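Local structure of polyketide synthase PksJ (Bacillus subtilis subsp. subtilis, 4J1Q) at residues N91-L96 against K302-F307; E134-K139 against D296-H301; N285-G290 against D331-F336. The protein reduces alpha- and beta-keto groups stereoselectively, probably with NADPH, as a ketoreductase domain of the trans-acyltransferase polyketide synthase that builds bacillaene. All coordinates share one frame; numbering follows the deposited sequence.

Interaction 1. Residues N91-L96 against K302-F307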
loop_
_atom_site.group_PDB
_atom_site.type_symbol
_atom_site.label_atom_id
_atom_site.label_comp_id
_atom_site.label_asym_id
_atom_site.label_seq_id
_atom_site.Cartn_x
_atom_site.Cartn_y
_atom_site.Cartn_z
ATOM N N ASN A 91 11.364 -4.326 12.932
ATOM C CA ASN A 91 11.770 -3.700 14.199
ATOM C C ASN A 91 10.593 -3.052 14.919
ATOM O O ASN A 91 10.442 -3.262 16.127
ATOM C CB ASN A 91 12.857 -2.651 13.979
ATOM C CG ASN A 91 14.135 -3.252 13.441
ATOM O OD1 ASN A 91 14.450 -4.402 13.723
ATOM N ND2 ASN A 91 14.838 -2.503 12.611
ATOM N N ILE A 92 9.748 -2.301 14.178
ATOM C CA ILE A 92 8.533 -1.727 14.767
ATOM C C ILE A 92 7.676 -2.841 15.296
ATOM O O ILE A 92 7.111 -2.757 16.395
ATOM C CB ILE A 92 7.635 -0.980 13.751
ATOM C CG1 ILE A 92 8.404 0.125 13.010
ATOM C CG2 ILE A 92 6.400 -0.437 14.458
ATOM C CD1 ILE A 92 9.479 0.769 13.831
ATOM N N PHE A 93 7.582 -3.889 14.493
ATOM C CA PHE A 93 6.721 -5.018 14.791
ATOM C C PHE A 93 7.185 -5.722 16.062
ATOM O O PHE A 93 6.363 -6.057 16.928
ATOM C CB PHE A 93 6.707 -5.949 13.575
ATOM C CG PHE A 93 6.198 -7.328 13.854
ATOM C CD1 PHE A 93 4.856 -7.540 14.093
ATOM C CD2 PHE A 93 7.031 -8.428 13.685
ATOM C CE1 PHE A 93 4.370 -8.824 14.233
ATOM C CE2 PHE A 93 6.555 -9.707 13.810
ATOM C CZ PHE A 93 5.211 -9.910 14.065
ATOM N N GLU A 94 8.501 -5.843 16.233
ATOM C CA GLU A 94 9.044 -6.541 17.413
ATOM C C GLU A 94 8.956 -5.660 18.645
ATOM O O GLU A 94 8.810 -6.144 19.743
ATOM C CB GLU A 94 10.487 -6.987 17.188
ATOM C CG GLU A 94 10.634 -8.053 16.116
ATOM C CD GLU A 94 12.081 -8.416 15.850
ATOM O OE1 GLU A 94 12.946 -7.515 15.869
ATOM O OE2 GLU A 94 12.361 -9.613 15.640
ATOM N N LEU A 95 9.031 -4.356 18.427
ATOM C CA LEU A 95 8.766 -3.380 19.465
ATOM C C LEU A 95 7.359 -3.508 20.057
ATOM O O LEU A 95 7.201 -3.614 21.258
ATOM C CB LEU A 95 8.992 -1.987 18.902
ATOM C CG LEU A 95 8.749 -0.818 19.835
ATOM C CD1 LEU A 95 9.782 -0.797 20.965
ATOM C CD2 LEU A 95 8.768 0.475 19.042
ATOM N N LEU A 96 6.336 -3.533 19.212
ATOM C CA LEU A 96 4.957 -3.690 19.700
ATOM C C LEU A 96 4.805 -4.970 20.515
ATOM O O LEU A 96 4.318 -4.938 21.648
ATOM C CB LEU A 96 3.962 -3.723 18.539
ATOM C CG LEU A 96 3.867 -2.458 17.684
ATOM C CD1 LEU A 96 3.051 -2.749 16.429
ATOM C CD2 LEU A 96 3.250 -1.312 18.469
ATOM N N LYS A 302 2.001 -13.486 15.744
ATOM C CA LYS A 302 2.677 -13.595 14.436
ATOM C C LYS A 302 4.178 -13.871 14.481
ATOM O O LYS A 302 4.897 -13.209 15.223
ATOM C CB LYS A 302 2.519 -12.274 13.736
ATOM C CG LYS A 302 1.987 -12.387 12.350
ATOM C CD LYS A 302 1.217 -11.118 12.083
ATOM C CE LYS A 302 1.143 -10.882 10.610
ATOM N NZ LYS A 302 0.101 -11.763 10.015
ATOM N N THR A 303 4.673 -14.674 13.546
ATOM C CA THR A 303 6.115 -14.869 13.456
ATOM C C THR A 303 6.720 -13.768 12.592
ATOM O O THR A 303 6.047 -13.219 11.713
ATOM C CB THR A 303 6.460 -16.248 12.842
ATOM O OG1 THR A 303 5.543 -16.556 11.771
ATOM C CG2 THR A 303 6.377 -17.330 13.921
ATOM N N ASN A 304 7.992 -13.466 12.842
ATOM C CA ASN A 304 8.832 -12.764 11.862
ATOM C C ASN A 304 8.786 -13.343 10.444
ATOM O O ASN A 304 8.812 -12.593 9.459
ATOM C CB ASN A 304 10.278 -12.710 12.325
ATOM C CG ASN A 304 10.452 -11.875 13.571
ATOM O OD1 ASN A 304 9.539 -11.154 13.971
ATOM N ND2 ASN A 304 11.622 -11.966 14.198
ATOM N N GLU A 305 8.810 -14.667 10.336
ATOM C CA GLU A 305 8.832 -15.304 9.016
ATOM C C GLU A 305 7.575 -14.991 8.223
ATOM O O GLU A 305 7.632 -14.688 7.013
ATOM C CB GLU A 305 9.009 -16.826 9.127
ATOM C CG GLU A 305 10.336 -17.260 9.713
ATOM C CD GLU A 305 10.371 -17.134 11.220
ATOM O OE1 GLU A 305 11.316 -16.492 11.741
ATOM O OE2 GLU A 305 9.454 -17.675 11.877
ATOM N N GLU A 306 6.431 -15.094 8.886
ATOM C CA GLU A 306 5.165 -14.823 8.226
ATOM C C GLU A 306 5.101 -13.349 7.846
ATOM O O GLU A 306 4.726 -12.999 6.702
ATOM C CB GLU A 306 3.999 -15.168 9.148
ATOM C CG GLU A 306 2.681 -15.209 8.406
ATOM C CD GLU A 306 1.507 -15.454 9.318
ATOM O OE1 GLU A 306 0.798 -16.460 9.106
ATOM O OE2 GLU A 306 1.239 -14.593 10.183
ATOM N N PHE A 307 5.440 -12.501 8.815
ATOM C CA PHE A 307 5.553 -11.064 8.609
ATOM C C PHE A 307 6.361 -10.699 7.353
ATOM O O PHE A 307 5.849 -10.069 6.450
ATOM C CB PHE A 307 6.165 -10.412 9.860
ATOM C CG PHE A 307 6.001 -8.922 9.912
ATOM C CD1 PHE A 307 4.866 -8.357 10.482
ATOM C CD2 PHE A 307 6.944 -8.078 9.330
ATOM C CE1 PHE A 307 4.684 -6.979 10.501
ATOM C CE2 PHE A 307 6.770 -6.696 9.350
ATOM C CZ PHE A 307 5.635 -6.144 9.937
#
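Phe93 and Phe307 stack face to face where helix 81-98 meets the start of helix 304-324. Their centroids are 4.2 Å apart and the planes are 18° from parallel. The overlap is offset. CD1 of Phe307 sits over the centre of the Phe93 ring, whereas CG of Phe93 lies nearer the rim of the Phe307 ring. The two side chains run past each other in opposite directions, and Phe93 CB makes a CH-pi contact with the Phe307 face. In Phe93, CG is anti to the backbone N (chi1 163°), which carries the ring across to the other segment. Its outer edge then reaches polar atoms. Phe93 CE2 lies 3.3 Å from Asn304 OD1, and Phe93 CZ lies 3.5 Å from Lys302 O. The CB of Lys302 packs on the same end, 3.6 Å from Phe93 CZ. The lysine then bends away to Glu306 and Asp350, both salt-bridge partners. Beside the stack, Asn304 ND2 donates to Glu94 OE2 at 2.9 Å. It meets the anti side of the carboxylate, and the N-H...O angle is bent to 141°. The chemistry is therefore two-layered: a buried aromatic stack, bordered by one bent amide-carboxylate bond and by oxygens at the ring edge, where the C-H groups are probably slightly positive.

Interaction 2. Residues E134-K139 against D296-H301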
loop_
_atom_site.group_PDB
_atom_site.type_symbol
_atom_site.label_atom_id
_atom_site.label_comp_id
_atom_site.label_asym_id
_atom_site.label_seq_id
_atom_site.Cartn_x
_atom_site.Cartn_y
_atom_site.Cartn_z
ATOM N N GLU A 134 -3.081 0.091 16.349
ATOM C CA GLU A 134 -4.141 0.813 17.105
ATOM C C GLU A 134 -5.435 0.002 17.247
ATOM O O GLU A 134 -6.076 0.029 18.290
ATOM C CB GLU A 134 -4.491 2.151 16.446
ATOM C CG GLU A 134 -3.482 3.261 16.691
ATOM C CD GLU A 134 -4.115 4.652 16.639
ATOM O OE1 GLU A 134 -3.423 5.628 16.309
ATOM O OE2 GLU A 134 -5.300 4.790 17.001
ATOM N N ILE A 135 -5.841 -0.680 16.177
ATOM C CA ILE A 135 -7.021 -1.536 16.246
ATOM C C ILE A 135 -6.820 -2.709 17.228
ATOM O O ILE A 135 -7.721 -3.050 18.001
ATOM C CB ILE A 135 -7.421 -2.062 14.851
ATOM C CG1 ILE A 135 -7.963 -0.908 13.978
ATOM C CG2 ILE A 135 -8.450 -3.172 14.982
ATOM C CD1 ILE A 135 -7.988 -1.230 12.491
ATOM N N GLU A 136 -5.617 -3.277 17.235
ATOM C CA GLU A 136 -5.325 -4.457 18.044
ATOM C C GLU A 136 -5.017 -4.075 19.488
ATOM O O GLU A 136 -5.177 -4.885 20.393
ATOM C CB GLU A 136 -4.161 -5.258 17.436
ATOM C CG GLU A 136 -4.536 -5.940 16.111
ATOM C CD GLU A 136 -3.431 -6.846 15.561
ATOM O OE1 GLU A 136 -2.461 -7.125 16.298
ATOM O OE2 GLU A 136 -3.523 -7.282 14.381
ATOM N N PHE A 137 -4.555 -2.848 19.692
ATOM C CA PHE A 137 -4.190 -2.388 21.024
ATOM C C PHE A 137 -4.995 -1.144 21.440
ATOM O O PHE A 137 -4.655 -0.031 21.075
ATOM C CB PHE A 137 -2.675 -2.131 21.112
ATOM C CG PHE A 137 -1.825 -3.340 20.761
ATOM C CD1 PHE A 137 -0.974 -3.323 19.648
ATOM C CD2 PHE A 137 -1.901 -4.508 21.514
ATOM C CE1 PHE A 137 -0.193 -4.424 19.331
ATOM C CE2 PHE A 137 -1.170 -5.636 21.159
ATOM C CZ PHE A 137 -0.317 -5.596 20.066
ATOM N N SER A 138 -6.075 -1.357 22.190
ATOM C CA SER A 138 -6.978 -0.291 22.651
ATOM C C SER A 138 -6.309 1.040 23.038
ATOM O O SER A 138 -6.875 2.107 22.834
ATOM C CB SER A 138 -7.808 -0.794 23.852
ATOM O OG SER A 138 -9.017 -1.404 23.445
ATOM N N LYS A 139 -5.175 0.972 23.721
ATOM C CA LYS A 139 -4.686 2.105 24.496
ATOM C C LYS A 139 -3.417 2.681 23.892
ATOM O O LYS A 139 -2.650 3.393 24.560
ATOM C CB LYS A 139 -4.447 1.685 25.948
ATOM C CG LYS A 139 -5.677 1.109 26.632
ATOM C CD LYS A 139 -5.504 1.047 28.146
ATOM C CE LYS A 139 -6.667 0.299 28.772
ATOM N NZ LYS A 139 -6.745 0.489 30.245
ATOM N N ASP A 296 -3.792 -13.810 8.083
ATOM C CA ASP A 296 -4.334 -13.175 9.273
ATOM C C ASP A 296 -3.830 -13.752 10.587
ATOM O O ASP A 296 -3.868 -14.960 10.807
ATOM C CB ASP A 296 -5.837 -13.173 9.220
ATOM C CG ASP A 296 -6.346 -12.404 8.029
ATOM O OD1 ASP A 296 -5.529 -11.671 7.430
ATOM O OD2 ASP A 296 -7.524 -12.572 7.648
ATOM N N ARG A 297 -3.197 -12.890 11.372
ATOM C CA ARG A 297 -2.866 -13.177 12.750
ATOM C C ARG A 297 -2.615 -11.885 13.504
ATOM O O ARG A 297 -2.066 -10.954 12.938
ATOM C CB ARG A 297 -1.624 -14.040 12.828
ATOM C CG ARG A 297 -1.960 -15.481 13.147
ATOM C CD ARG A 297 -0.735 -16.179 13.678
ATOM N NE ARG A 297 -0.033 -16.925 12.637
ATOM C CZ ARG A 297 0.959 -17.772 12.891
ATOM N NH1 ARG A 297 1.570 -18.405 11.895
ATOM N NH2 ARG A 297 1.342 -17.991 14.151
ATOM N N PHE A 298 -2.935 -11.872 14.799
ATOM C CA PHE A 298 -2.738 -10.685 15.614
ATOM C C PHE A 298 -1.259 -10.503 15.863
ATOM O O PHE A 298 -0.528 -11.482 16.012
ATOM C CB PHE A 298 -3.453 -10.839 16.953
ATOM C CG PHE A 298 -4.820 -10.229 16.979
ATOM C CD1 PHE A 298 -5.782 -10.612 16.060
ATOM C CD2 PHE A 298 -5.160 -9.315 17.957
ATOM C CE1 PHE A 298 -7.048 -10.070 16.091
ATOM C CE2 PHE A 298 -6.419 -8.761 17.993
ATOM C CZ PHE A 298 -7.384 -9.187 17.088
ATOM N N ILE A 299 -0.836 -9.254 15.995
ATOM C CA ILE A 299 0.560 -8.976 16.185
ATOM C C ILE A 299 1.167 -9.824 17.291
ATOM O O ILE A 299 2.299 -10.296 17.158
ATOM C CB ILE A 299 0.801 -7.494 16.464
ATOM C CG1 ILE A 299 0.694 -6.722 15.143
ATOM C CG2 ILE A 299 2.177 -7.288 17.089
ATOM C CD1 ILE A 299 0.085 -5.349 15.338
ATOM N N ILE A 300 0.399 -10.090 18.340
ATOM C CA ILE A 300 0.938 -10.834 19.479
ATOM C C ILE A 300 1.399 -12.262 19.128
ATOM O O ILE A 300 2.387 -12.759 19.665
ATOM C CB ILE A 300 -0.044 -10.852 20.677
ATOM C CG1 ILE A 300 0.711 -11.158 21.960
ATOM C CG2 ILE A 300 -1.159 -11.864 20.441
ATOM C CD1 ILE A 300 -0.124 -11.058 23.225
ATOM N N HIS A 301 0.706 -12.905 18.201
ATOM C CA HIS A 301 1.055 -14.266 17.836
ATOM C C HIS A 301 1.987 -14.445 16.662
ATOM O O HIS A 301 2.768 -15.376 16.640
ATOM C CB HIS A 301 -0.190 -15.114 17.699
ATOM C CG HIS A 301 -0.999 -15.155 18.964
ATOM N ND1 HIS A 301 -2.336 -15.125 18.963
ATOM C CD2 HIS A 301 -0.600 -15.093 20.305
ATOM C CE1 HIS A 301 -2.782 -15.086 20.234
ATOM N NE2 HIS A 301 -1.714 -15.043 21.051
#
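Glu136, in the last turn of helix 126-136, reaches across to the loop at Phe298 and Ile299. Its CB points at that loop, and the chain beyond CG is extended (chi2 -175°). CG comes first to the Phe298 ring. Glu136 CG lies over one face, offset toward the rim, in a CH-pi contact 4.2 Å from the Phe298 centroid. Glu136 CD follows over the same ring, 3.9 Å from Phe298 CD2. The carboxylate and ring planes are only 20° apart, so the flat acid group stacks on the phenyl. At the tip, Glu136 OE1 accepts from Ile299 N at 2.7 Å. The bond is nearly straight, with an N-H...O angle of 165°, and uses the syn side of the carboxylate. Glu136 OE1 also lies against the side chain of Ile299, 3.2 Å from Ile299 CD1. The other oxygen, OE2, is held by Gly347 N. Two backbone amides thus fix the rotation of the carboxylate. Next to it, Phe137 CE1 packs loosely on Ile299 CD1 at 4.1 Å. The arrangement is a side-chain-to-backbone tether near the surface. It joins the end of a helix in the N-terminal part of the chain to the loop that follows strand 286-289 of the KR Rossmann fold.

Interaction 3. Residues N285-G290 against D331-F336. With NDP (NADPH dihydro-nicotinamide-adenine-dinucleotide phosphate), chain B.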
loop_
_atom_site.group_PDB
_atom_site.type_symbol
_atom_site.label_atom_id
_atom_site.label_comp_id
_atom_site.label_asym_id
_atom_site.label_seq_id
_atom_site.Cartn_x
_atom_site.Cartn_y
_atom_site.Cartn_z
ATOM N N ASN A 285 3.089 -2.572 -22.610
ATOM C CA ASN A 285 2.100 -1.483 -22.617
ATOM C C ASN A 285 1.490 -1.178 -21.253
ATOM O O ASN A 285 0.729 -0.228 -21.117
ATOM C CB ASN A 285 0.974 -1.790 -23.592
ATOM C CG ASN A 285 1.420 -1.707 -25.031
ATOM O OD1 ASN A 285 2.397 -1.018 -25.361
ATOM N ND2 ASN A 285 0.732 -2.444 -25.894
ATOM N N GLY A 286 1.767 -2.016 -20.263
ATOM C CA GLY A 286 1.046 -1.921 -19.005
ATOM C C GLY A 286 1.441 -2.994 -18.016
ATOM O O GLY A 286 1.796 -4.111 -18.408
ATOM N N ILE A 287 1.395 -2.647 -16.737
ATOM C CA ILE A 287 1.667 -3.593 -15.648
ATOM C C ILE A 287 0.642 -3.406 -14.558
ATOM O O ILE A 287 0.364 -2.278 -14.165
ATOM C CB ILE A 287 3.043 -3.343 -15.031
ATOM C CG1 ILE A 287 4.098 -3.259 -16.129
ATOM C CG2 ILE A 287 3.398 -4.424 -14.032
ATOM C CD1 ILE A 287 5.438 -3.797 -15.708
ATOM N N ILE A 288 0.022 -4.502 -14.124
ATOM C CA ILE A 288 -0.640 -4.547 -12.828
ATOM C C ILE A 288 0.228 -5.329 -11.886
ATOM O O ILE A 288 0.655 -6.431 -12.219
ATOM C CB ILE A 288 -2.003 -5.241 -12.903
ATOM C CG1 ILE A 288 -3.044 -4.290 -13.506
ATOM C CG2 ILE A 288 -2.453 -5.689 -11.531
ATOM C CD1 ILE A 288 -3.820 -4.895 -14.640
ATOM N N HIS A 289 0.494 -4.759 -10.712
ATOM C CA HIS A 289 1.156 -5.515 -9.661
ATOM C C HIS A 289 0.136 -6.081 -8.730
ATOM O O HIS A 289 -0.420 -5.375 -7.918
ATOM C CB HIS A 289 2.144 -4.639 -8.908
ATOM C CG HIS A 289 3.046 -5.405 -7.971
ATOM N ND1 HIS A 289 4.248 -5.864 -8.341
ATOM C CD2 HIS A 289 2.891 -5.748 -6.647
ATOM C CE1 HIS A 289 4.845 -6.460 -7.298
ATOM N NE2 HIS A 289 4.007 -6.402 -6.264
ATOM N N GLY A 290 -0.209 -7.347 -8.931
ATOM C CA GLY A 290 -1.240 -7.977 -8.123
ATOM C C GLY A 290 -0.701 -9.052 -7.210
ATOM O O GLY A 290 -1.464 -9.643 -6.454
ATOM N N ASP A 331 2.056 2.554 -20.729
ATOM C CA ASP A 331 0.872 3.402 -20.593
ATOM C C ASP A 331 0.473 3.560 -19.108
ATOM O O ASP A 331 -0.074 4.591 -18.711
ATOM C CB ASP A 331 -0.300 2.835 -21.407
ATOM C CG ASP A 331 0.053 2.581 -22.898
ATOM O OD1 ASP A 331 1.000 3.217 -23.427
ATOM O OD2 ASP A 331 -0.628 1.730 -23.529
ATOM N N PHE A 332 0.780 2.550 -18.288
ATOM C CA PHE A 332 0.434 2.573 -16.865
ATOM C C PHE A 332 1.254 1.581 -16.028
ATOM O O PHE A 332 1.835 0.619 -16.555
ATOM C CB PHE A 332 -1.070 2.328 -16.654
ATOM C CG PHE A 332 -1.571 1.029 -17.249
ATOM C CD1 PHE A 332 -1.213 -0.194 -16.692
ATOM C CD2 PHE A 332 -2.426 1.036 -18.356
ATOM C CE1 PHE A 332 -1.683 -1.379 -17.233
ATOM C CE2 PHE A 332 -2.889 -0.140 -18.907
ATOM C CZ PHE A 332 -2.519 -1.348 -18.343
ATOM N N PHE A 333 1.358 1.867 -14.734
ATOM C CA PHE A 333 1.846 0.902 -13.763
ATOM C C PHE A 333 0.913 1.022 -12.559
ATOM O O PHE A 333 0.913 2.038 -11.873
ATOM C CB PHE A 333 3.287 1.247 -13.372
ATOM C CG PHE A 333 4.060 0.112 -12.731
ATOM C CD1 PHE A 333 3.417 -0.882 -12.004
ATOM C CD2 PHE A 333 5.449 0.140 -12.725
ATOM C CE1 PHE A 333 4.145 -1.871 -11.330
ATOM C CE2 PHE A 333 6.183 -0.845 -12.062
ATOM C CZ PHE A 333 5.529 -1.839 -11.334
ATOM N N ILE A 334 0.015 0.052 -12.416
ATOM C CA ILE A 334 -1.021 0.104 -11.394
ATOM C C ILE A 334 -0.800 -0.949 -10.318
ATOM O O ILE A 334 -0.644 -2.129 -10.629
ATOM C CB ILE A 334 -2.406 -0.123 -12.007
ATOM C CG1 ILE A 334 -2.865 1.120 -12.796
ATOM C CG2 ILE A 334 -3.402 -0.517 -10.931
ATOM C CD1 ILE A 334 -3.841 0.789 -13.906
ATOM N N PHE A 335 -0.740 -0.515 -9.059
ATOM C CA PHE A 335 -0.597 -1.445 -7.937
ATOM C C PHE A 335 -1.985 -1.824 -7.435
ATOM O O PHE A 335 -2.807 -0.951 -7.164
ATOM C CB PHE A 335 0.185 -0.804 -6.771
ATOM C CG PHE A 335 1.366 0.017 -7.186
ATOM C CD1 PHE A 335 1.753 1.118 -6.427
ATOM C CD2 PHE A 335 2.129 -0.329 -8.288
ATOM C CE1 PHE A 335 2.813 1.924 -6.823
ATOM C CE2 PHE A 335 3.190 0.460 -8.696
ATOM C CZ PHE A 335 3.540 1.586 -7.961
ATOM N N PHE A 336 -2.181 -3.101 -7.148
ATOM C CA PHE A 336 -3.396 -3.534 -6.452
ATOM C C PHE A 336 -3.205 -3.590 -4.940
ATOM O O PHE A 336 -2.782 -4.608 -4.372
ATOM C CB PHE A 336 -3.898 -4.878 -6.994
ATOM C CG PHE A 336 -4.621 -4.761 -8.316
ATOM C CD1 PHE A 336 -4.680 -3.535 -8.989
ATOM C CD2 PHE A 336 -5.274 -5.854 -8.862
ATOM C CE1 PHE A 336 -5.349 -3.421 -10.192
ATOM C CE2 PHE A 336 -5.938 -5.748 -10.067
ATOM C CZ PHE A 336 -5.989 -4.525 -10.736
HETATM P PA NDP B . -4.921 -14.126 -4.629
HETATM O O1A NDP B . -4.138 -14.672 -3.429
HETATM O O2A NDP B . -5.965 -14.908 -5.364
HETATM O O5B NDP B . -3.877 -13.537 -5.684
HETATM C C5B NDP B . -2.528 -13.256 -5.304
HETATM C C4B NDP B . -1.658 -13.968 -6.327
HETATM O O4B NDP B . -0.305 -13.547 -6.139
HETATM C C3B NDP B . -1.653 -15.466 -6.061
HETATM O O3B NDP B . -2.118 -16.048 -7.311
HETATM C C2B NDP B . -0.194 -15.826 -5.796
HETATM O O2B NDP B . 0.198 -16.989 -6.588
HETATM C C1B NDP B . 0.582 -14.642 -6.342
HETATM N N9A NDP B . 1.802 -14.458 -5.501
HETATM C C8A NDP B . 1.875 -14.485 -4.122
HETATM N N7A NDP B . 3.199 -14.261 -3.766
HETATM C C5A NDP B . 3.934 -14.031 -4.942
HETATM C C6A NDP B . 5.275 -13.763 -5.210
HETATM N N6A NDP B . 6.221 -13.692 -4.218
HETATM N N1A NDP B . 5.676 -13.597 -6.503
HETATM C C2A NDP B . 4.794 -13.726 -7.524
HETATM N N3A NDP B . 3.500 -14.028 -7.283
HETATM C C4A NDP B . 3.033 -14.146 -6.002
HETATM O O3 NDP B . -5.564 -12.726 -4.150
HETATM P PN NDP B . -6.402 -11.812 -5.161
HETATM O O1N NDP B . -7.779 -11.749 -4.506
HETATM O O2N NDP B . -6.147 -12.204 -6.605
HETATM O O5D NDP B . -5.699 -10.375 -4.935
HETATM C C5D NDP B . -4.999 -9.673 -5.971
HETATM C C4D NDP B . -4.296 -8.459 -5.322
HETATM O O4D NDP B . -5.294 -7.487 -4.941
HETATM C C3D NDP B . -3.574 -8.862 -4.028
HETATM O O3D NDP B . -2.287 -8.207 -3.938
HETATM C C2D NDP B . -4.504 -8.410 -2.945
HETATM O O2D NDP B . -3.735 -8.025 -1.802
HETATM C C1D NDP B . -5.276 -7.229 -3.553
HETATM N N1N NDP B . -6.641 -7.146 -3.017
HETATM C C2N NDP B . -7.563 -8.123 -3.252
HETATM C C3N NDP B . -8.858 -8.066 -2.686
HETATM C C7N NDP B . -9.877 -9.168 -2.981
HETATM O O7N NDP B . -11.073 -8.939 -2.753
HETATM N N7N NDP B . -9.472 -10.394 -3.391
HETATM C C4N NDP B . -9.192 -7.005 -1.804
HETATM C C5N NDP B . -8.209 -6.027 -1.554
HETATM C C6N NDP B . -6.939 -6.138 -2.172
HETATM P P2B NDP B . 1.390 -17.980 -6.112
HETATM O O1X NDP B . 0.992 -18.306 -4.656
HETATM O O2X NDP B . 1.251 -19.064 -7.173
HETATM O O3X NDP B . 2.679 -17.189 -6.205
#
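Strands 286-289 and 332-338 are parallel neighbours in the Rossmann-fold sheet of the ketoreductase, and their C-terminal ends reach the NADPH pocket. The short segments run 12° apart. Ile334 N donates to Ile287 O, and Ile334 O accepts from His289 N, both at 2.9 Å. His289 O then takes Phe336 N at 3.0 Å. At the other end, Asp331 N bonds to Asn285 O from above the carbonyl plane.

Ile288 and Phe336 pack on one face of the sheet. Ile288 CG2 stands almost exactly over the centre of the Phe336 ring, 3.6 Å from the centroid. Chi1 of -77° puts Ile288 CG1 beside the backbone N and CG2 anti to it, and this CG2 branch is the one that lies over the ring. On the opposite face, Ile287 CB lies over the Phe333 ring, offset toward the rim, while His289 CB is at that ring's edge. Further toward the start of the strands, Gly286 CA rests on the Phe332 ring, 3.3 Å from Phe332 CE1. At the cofactor, Gly290 O accepts from the ribose hydroxyl O3D of NADPH at 3.0 Å, and Phe336 CB lies 3.6 Å from its O4D.

Strand 204-208 flanks 286-289 on its other edge. Helices 304-324 and 349-370 cover the face bearing His289, Phe333 and Phe335. On the other face, Phe218 and Trp383 meet the Phe336 ring edge-to-face.

Interactions 1 and 2 are neighbours, with centres 11 Å apart. They touch where Lys302 CD packs on Arg297 O and Leu96 on Ile299. Interaction 3 lies on the opposite side of the chain's centre, about 29 Å from interaction 1 and 32 Å from interaction 2, between centres. In chain order, 91-96 and 134-139 come first, then 285-290, 296-301, 302-307 and 331-336. One continuous piece therefore serves all three: strand 286-289, its following loop, helix 304-324 and strand 332-338. The loop and helix start meet the N-terminal part in interactions 1 and 2. The two strands pair beside NADPH in interaction 3. The same crossover thus joins the N-terminal part to the cofactor-binding fold.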